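Local coordinates for Polyphosphate:AMP phosphotransferase (Meiothermus ruber H328, PDB 5O6M) that uses inorganic polyphosphate as phosphate donor to convert AMP to ADP and ADP to ATP, as a class III polyphosphate kinase 2, and also accepts other nucleotides, at the interface of chains A and B and the interface of chains A and C. Numbering follows the deposited sequence. Chains: chain A/B/C, Polyphosphate:AMP phosphotransferase.

Contact 1: the interface of chains A and B. Residues chain A 102, 104-105, 108; chain B 108, 111, 155-156.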
ATOM      1  N   ASP A 102     -11.441  -5.661  -7.854  1.00 32.64           N
ATOM      2  CA  ASP A 102     -12.038  -6.956  -7.565  1.00 34.22           C
ATOM      3  C   ASP A 102     -11.970  -7.238  -6.061  1.00 35.04           C
ATOM      4  O   ASP A 102     -11.070  -6.774  -5.355  1.00 25.31           O
ATOM      5  CB  ASP A 102     -11.315  -8.058  -8.329  1.00 33.06           C
ATOM      6  CG  ASP A 102      -9.891  -8.249  -7.850  1.00 34.69           C
ATOM      7  OD1 ASP A 102      -8.976  -7.617  -8.411  1.00 35.44           O
ATOM      8  OD2 ASP A 102      -9.692  -9.019  -6.894  1.00 32.17           O
ATOM      9  N   LEU A 104     -11.000  -9.628  -4.339  1.00 30.50           N
ATOM     10  CA  LEU A 104      -9.809 -10.288  -3.813  1.00 33.94           C
ATOM     11  C   LEU A 104      -8.619  -9.350  -3.652  1.00 32.46           C
ATOM     12  O   LEU A 104      -7.631  -9.735  -3.017  1.00 33.14           O
ATOM     13  CB  LEU A 104      -9.408 -11.460  -4.714  1.00 32.48           C
ATOM     14  CG  LEU A 104     -10.290 -12.704  -4.610  1.00 37.35           C
ATOM     15  CD1 LEU A 104      -9.703 -13.855  -5.415  1.00 25.90           C
ATOM     16  CD2 LEU A 104     -10.465 -13.099  -3.156  1.00 27.73           C
ATOM     17  N   TRP A 105      -8.693  -8.136  -4.200  1.00 31.69           N
ATOM     18  CA  TRP A 105      -7.565  -7.208  -4.140  1.00 30.70           C
ATOM     19  C   TRP A 105      -7.171  -6.896  -2.698  1.00 30.24           C
ATOM     20  O   TRP A 105      -6.006  -7.048  -2.314  1.00 28.67           O
ATOM     21  CB  TRP A 105      -7.921  -5.930  -4.904  1.00 25.97           C
ATOM     22  CG  TRP A 105      -6.904  -4.826  -4.861  1.00 28.90           C
ATOM     23  CD1 TRP A 105      -5.752  -4.741  -5.594  1.00 28.01           C
ATOM     24  CD2 TRP A 105      -6.991  -3.604  -4.112  1.00 24.93           C
ATOM     25  NE1 TRP A 105      -5.100  -3.561  -5.318  1.00 32.53           N
ATOM     26  CE2 TRP A 105      -5.842  -2.844  -4.416  1.00 27.07           C
ATOM     27  CE3 TRP A 105      -7.924  -3.081  -3.213  1.00 32.31           C
ATOM     28  CZ2 TRP A 105      -5.598  -1.598  -3.845  1.00 30.82           C
ATOM     29  CZ3 TRP A 105      -7.680  -1.844  -2.642  1.00 33.82           C
ATOM     30  CH2 TRP A 105      -6.525  -1.115  -2.959  1.00 32.58           C
ATOM     31  N   HIS A 108      -5.787 -10.185  -1.033  1.00 29.61           N
ATOM     32  CA  HIS A 108      -4.476 -10.614  -1.505  1.00 28.56           C
ATOM     33  C   HIS A 108      -3.371  -9.767  -0.888  1.00 29.48           C
ATOM     34  O   HIS A 108      -2.287 -10.278  -0.586  1.00 29.43           O
ATOM     35  CB  HIS A 108      -4.423 -10.542  -3.037  1.00 30.74           C
ATOM     36  CG  HIS A 108      -3.364 -11.413  -3.643  1.00 33.76           C
ATOM     37  ND1 HIS A 108      -3.309 -11.694  -4.992  1.00 27.69           N
ATOM     38  CD2 HIS A 108      -2.327 -12.077  -3.078  1.00 30.51           C
ATOM     39  CE1 HIS A 108      -2.281 -12.487  -5.232  1.00 33.17           C
ATOM     40  NE2 HIS A 108      -1.669 -12.738  -4.088  1.00 32.00           N
TER
ATOM     41  N   HIS B 108      -1.077  -8.233  -8.474  1.00 34.46           N
ATOM     42  CA  HIS B 108      -2.456  -7.933  -8.110  1.00 30.95           C
ATOM     43  C   HIS B 108      -2.570  -6.529  -7.529  1.00 31.57           C
ATOM     44  O   HIS B 108      -3.563  -5.831  -7.765  1.00 29.28           O
ATOM     45  CB  HIS B 108      -2.989  -8.966  -7.113  1.00 28.90           C
ATOM     46  CG  HIS B 108      -4.483  -9.053  -7.086  1.00 29.64           C
ATOM     47  ND1 HIS B 108      -5.160 -10.067  -6.448  1.00 30.73           N
ATOM     48  CD2 HIS B 108      -5.430  -8.266  -7.652  1.00 29.13           C
ATOM     49  CE1 HIS B 108      -6.461  -9.890  -6.600  1.00 33.86           C
ATOM     50  NE2 HIS B 108      -6.651  -8.807  -7.334  1.00 33.24           N
ATOM     51  N   VAL B 111      -3.597  -3.848 -10.296  1.00 29.59           N
ATOM     52  CA  VAL B 111      -4.681  -3.973 -11.273  1.00 23.57           C
ATOM     53  C   VAL B 111      -5.473  -2.670 -11.343  1.00 29.61           C
ATOM     54  O   VAL B 111      -5.530  -1.926 -10.354  1.00 30.96           O
ATOM     55  CB  VAL B 111      -5.610  -5.156 -10.953  1.00 28.07           C
ATOM     56  CG1 VAL B 111      -4.826  -6.468 -10.930  1.00 27.76           C
ATOM     57  CG2 VAL B 111      -6.340  -4.926  -9.640  1.00 28.64           C
ATOM     58  N   MET B 155     -10.944 -14.413 -12.916  1.00 31.00           N
ATOM     59  CA  MET B 155     -11.546 -13.691 -11.799  1.00 34.31           C
ATOM     60  C   MET B 155     -11.576 -12.191 -12.076  1.00 31.26           C
ATOM     61  O   MET B 155     -12.592 -11.523 -11.846  1.00 32.85           O
ATOM     62  CB  MET B 155     -10.773 -14.007 -10.514  1.00 30.63           C
ATOM     63  CG  MET B 155     -11.289 -13.309  -9.276  1.00 31.84           C
ATOM     64  SD  MET B 155     -10.620 -11.645  -9.054  1.00 33.72           S
ATOM     65  CE  MET B 155      -8.851 -11.947  -9.109  1.00 33.68           C
ATOM     66  N   LEU B 156     -10.462 -11.643 -12.568  1.00 32.58           N
ATOM     67  CA  LEU B 156     -10.423 -10.230 -12.945  1.00 28.91           C
ATOM     68  C   LEU B 156     -11.535  -9.903 -13.938  1.00 33.59           C
ATOM     69  O   LEU B 156     -12.247  -8.900 -13.791  1.00 27.33           O
ATOM     70  CB  LEU B 156      -9.057  -9.883 -13.547  1.00 24.34           C
ATOM     71  CG  LEU B 156      -7.833  -9.844 -12.623  1.00 28.95           C
ATOM     72  CD1 LEU B 156      -6.578  -9.405 -13.378  1.00 28.91           C
ATOM     73  CD2 LEU B 156      -8.071  -8.945 -11.407  1.00 30.25           C
TER

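Contact 2: the interface of chains A and C. Residues chain A 176, 179-180, 183, 197; chain C 264-266.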
ATOM      1  N   ARG A 176     -27.926 -16.086  20.864  1.00 40.38           N
ATOM      2  CA  ARG A 176     -28.857 -15.237  21.605  1.00 48.50           C
ATOM      3  C   ARG A 176     -28.299 -14.892  22.978  1.00 50.33           C
ATOM      4  O   ARG A 176     -28.335 -13.731  23.405  1.00 51.01           O
ATOM      5  CB  ARG A 176     -30.215 -15.927  21.735  1.00 48.73           C
ATOM      6  CG  ARG A 176     -31.266 -15.082  22.443  1.00 63.94           C
ATOM      7  CD  ARG A 176     -32.485 -15.906  22.824  1.00 58.22           C
ATOM      8  NE  ARG A 176     -32.121 -17.018  23.700  1.00 63.17           N
ATOM      9  CZ  ARG A 176     -31.835 -16.889  24.993  1.00 68.00           C
ATOM     10  NH1 ARG A 176     -31.869 -15.691  25.564  1.00 70.68           N
ATOM     11  NH2 ARG A 176     -31.508 -17.954  25.714  1.00 62.61           N
ATOM     12  N   LEU A 179     -25.228 -12.514  22.632  1.00 51.76           N
ATOM     13  CA  LEU A 179     -25.674 -11.174  22.260  1.00 59.54           C
ATOM     14  C   LEU A 179     -26.359 -10.475  23.427  1.00 62.69           C
ATOM     15  O   LEU A 179     -26.117  -9.288  23.680  1.00 67.25           O
ATOM     16  CB  LEU A 179     -26.599 -11.239  21.046  1.00 53.39           C
ATOM     17  CG  LEU A 179     -25.881 -11.453  19.713  1.00 53.37           C
ATOM     18  CD1 LEU A 179     -26.873 -11.748  18.600  1.00 46.22           C
ATOM     19  CD2 LEU A 179     -25.015 -10.250  19.370  1.00 56.30           C
ATOM     20  N   GLN A 180     -27.221 -11.192  24.147  1.00 63.47           N
ATOM     21  CA  GLN A 180     -27.840 -10.632  25.343  1.00 70.88           C
ATOM     22  C   GLN A 180     -26.778 -10.215  26.352  1.00 72.12           C
ATOM     23  O   GLN A 180     -26.733  -9.061  26.790  1.00 77.56           O
ATOM     24  CB  GLN A 180     -28.800 -11.650  25.959  1.00 67.82           C
ATOM     25  CG  GLN A 180     -29.772 -11.072  26.975  1.00 70.93           C
ATOM     26  CD  GLN A 180     -30.747 -10.095  26.355  1.00 71.47           C
ATOM     27  OE1 GLN A 180     -31.730 -10.492  25.731  1.00 75.48           O
ATOM     28  NE2 GLN A 180     -30.486  -8.807  26.535  1.00 76.45           N
ATOM     29  N   LEU A 183     -25.274  -7.160  25.699  1.00 78.33           N
ATOM     30  CA  LEU A 183     -26.097  -6.039  26.143  1.00 83.72           C
ATOM     31  C   LEU A 183     -26.017  -5.859  27.654  1.00 84.98           C
ATOM     32  O   LEU A 183     -25.916  -4.728  28.144  1.00 88.69           O
ATOM     33  CB  LEU A 183     -27.548  -6.245  25.711  1.00 80.94           C
ATOM     34  CG  LEU A 183     -27.915  -5.898  24.268  1.00 82.13           C
ATOM     35  CD1 LEU A 183     -29.379  -6.212  24.005  1.00 82.20           C
ATOM     36  CD2 LEU A 183     -27.627  -4.432  23.989  1.00 88.05           C
ATOM     37  N   LEU A 197     -28.746  -7.412  15.193  1.00 72.47           N
ATOM     38  CA  LEU A 197     -30.073  -8.017  15.223  1.00 70.71           C
ATOM     39  C   LEU A 197     -30.539  -8.395  13.823  1.00 65.29           C
ATOM     40  O   LEU A 197     -31.008  -9.516  13.595  1.00 66.84           O
ATOM     41  CB  LEU A 197     -31.065  -7.059  15.879  1.00 73.35           C
ATOM     42  CG  LEU A 197     -30.749  -6.697  17.330  1.00 80.89           C
ATOM     43  CD1 LEU A 197     -31.832  -5.801  17.912  1.00 86.05           C
ATOM     44  CD2 LEU A 197     -30.570  -7.951  18.164  1.00 75.05           C
TER
ATOM     45  N   ILE C 264     -34.307  -3.657  26.441  1.00 91.10           N
ATOM     46  CA  ILE C 264     -34.086  -4.298  25.149  1.00 93.83           C
ATOM     47  C   ILE C 264     -33.733  -5.769  25.354  1.00 93.79           C
ATOM     48  O   ILE C 264     -32.854  -6.100  26.154  1.00 92.08           O
ATOM     49  CB  ILE C 264     -32.995  -3.568  24.350  1.00 90.43           C
ATOM     50  CG1 ILE C 264     -32.875  -4.157  22.943  1.00 75.29           C
ATOM     51  CG2 ILE C 264     -31.661  -3.632  25.085  1.00 86.90           C
ATOM     52  CD1 ILE C 264     -31.956  -3.375  22.033  1.00 78.85           C
ATOM     53  N   VAL C 265     -34.418  -6.650  24.625  1.00 84.31           N
ATOM     54  CA  VAL C 265     -34.315  -8.091  24.818  1.00 88.55           C
ATOM     55  C   VAL C 265     -34.104  -8.765  23.469  1.00 88.93           C
ATOM     56  O   VAL C 265     -34.866  -8.528  22.525  1.00 86.57           O
ATOM     57  CB  VAL C 265     -35.568  -8.661  25.512  1.00 80.27           C
ATOM     58  CG1 VAL C 265     -35.759 -10.124  25.147  1.00 82.46           C
ATOM     59  CG2 VAL C 265     -35.455  -8.497  27.018  1.00 87.32           C
ATOM     60  N   ILE C 266     -33.073  -9.608  23.385  1.00 85.13           N
ATOM     61  CA  ILE C 266     -32.849 -10.403  22.184  1.00 75.95           C
ATOM     62  C   ILE C 266     -33.909 -11.493  22.091  1.00 68.60           C
ATOM     63  O   ILE C 266     -34.358 -12.050  23.102  1.00 78.58           O
ATOM     64  CB  ILE C 266     -31.433 -11.009  22.186  1.00 79.07           C
ATOM     65  CG1 ILE C 266     -30.369  -9.910  22.202  1.00 68.32           C
ATOM     66  CG2 ILE C 266     -31.242 -11.919  20.981  1.00 77.50           C
ATOM     67  CD1 ILE C 266     -30.017  -9.385  20.840  1.00 71.55           C
TER

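Contact 1: the interface of chains A and B
NE2 of B:His108 reaches across to the carboxylate of A:Asp102 and gives a nearly straight hydrogen bond to OD1, 2.8 Å long and 168° at the hydrogen. The two side chains come from opposite directions, and the imidazole and carboxylate lie almost in one plane. The oxygen lies in the ring plane and offers its syn lone pair, which brings the second oxygen close as well: NE2 of B:His108 to OD2 of A:Asp102 is 3.1 Å, a weak, bent bond. OD2 of A:Asp102 also takes a weak bond from the backbone N of A:Leu104 at 2.9 Å, which may add a little support from its own chain. With CG of A:Asp102 set between backbone N and carbonyl carbon (chi1 67°), the carboxylate points at NE2 of B:His108.

The other nitrogen of B:His108 is used too. Its ND1 meets ND1 of A:His108 at 2.9 Å, each atom lying in the plane of the other ring while the rings are turned 72° apart. These are equivalent residues of the two chains. One ND1 must give the hydrogen and the other accept it, and the structure does not tell which.

Apolar groups close in around the polar chain. SD of B:Met155, its side chain crossing the aspartate at about a right angle, sits 3.7 Å from CG of A:Asp102, and CD2 of B:Leu156 lies 3.4 Å from OD1 of A:Asp102. Beside CE1 of B:His108 is CB of A:Leu104, at 3.8 Å. The indole of A:Trp105 turns its CD1 edge to the carbonyl O of B:His108.

With an alanine in place of B:His108, the A:Asp102 carboxylate is likely to be left among apolar neighbours without its cross-chain donor, and A:His108 without its imidazole mate. This patch of a two-fold homomeric interface joins the subunits through histidine and aspartate, and may help hold the enzyme together as an oligomer.

Contact 2: the interface of chains A and C
The backbone of C:Ile264, C:Val265 and C:Ile266 is extended and runs antiparallel to helix 172-183 of chain A, with C:Ile264 by the end of the helix at A:Leu183 and C:Ile266 farther back, by A:Arg176 and A:Leu179. This is the C-terminal tail of one polyphosphate kinase 2 subunit laid along a helix of another, a docking that the structure alone does not show to persist in solution.

A:Gln180 ties the strand-like tail down. Its amide oxygen OE1 accepts a hydrogen bond from the backbone N of C:Ile266, 2.8 Å long and 156° at the hydrogen. The donor is tilted 26° from the carbonyl plane. A bend at chi2 (65°) turns the amide of A:Gln180 toward the tail, and its side chain slides past that of C:Ile266 in the opposite direction. Because the amide recognises main chain, this bond by itself does not depend on the tail side chain, beyond needing a backbone N-H.

C:Ile266 is the residue with the most surface buried in the patch, and its branches part to different neighbours. CG2 of C:Ile266 lies 3.5 Å from CG of A:Arg176, so that the aliphatic part of the arginine does the touching. On the other branch, CG1 of C:Ile266 passes over the helix 4.1 Å from CA of A:Gln180, while CD1 of C:Ile266 reaches to 3.9 Å from CB of A:Leu179. The isoleucine packs in this way on helix 172-183. A:Leu197 of helix 195-201 is also near, with its CD2 toward CD1 of C:Ile266, but the pair is modelled too close and the contact is doubtful.

Nearer the end of the helix, CG2 of C:Ile264 rests 3.6 Å from CD1 of A:Leu183, the two side chains crossing at about a right angle. C:Val265, between the isoleucines, buries little and brings its CA to 3.6 Å from OE1 of A:Gln180.

Contact 1 and contact 2 lie about 38 Å apart, measured between the centres of their C-alpha atoms, and they have no residue or helix in common. What joins them is chain A, which meets chain B in contact 1 through the region around helix 105-108 and receives the tail of chain C in contact 2 on helices 172-183 and 195-201. One subunit therefore has separate surfaces for two neighbours, as building an assembly of four copies from two kinds of two-fold interface would require. Whether this tetramer forms in solution cannot be read from the coordinates alone.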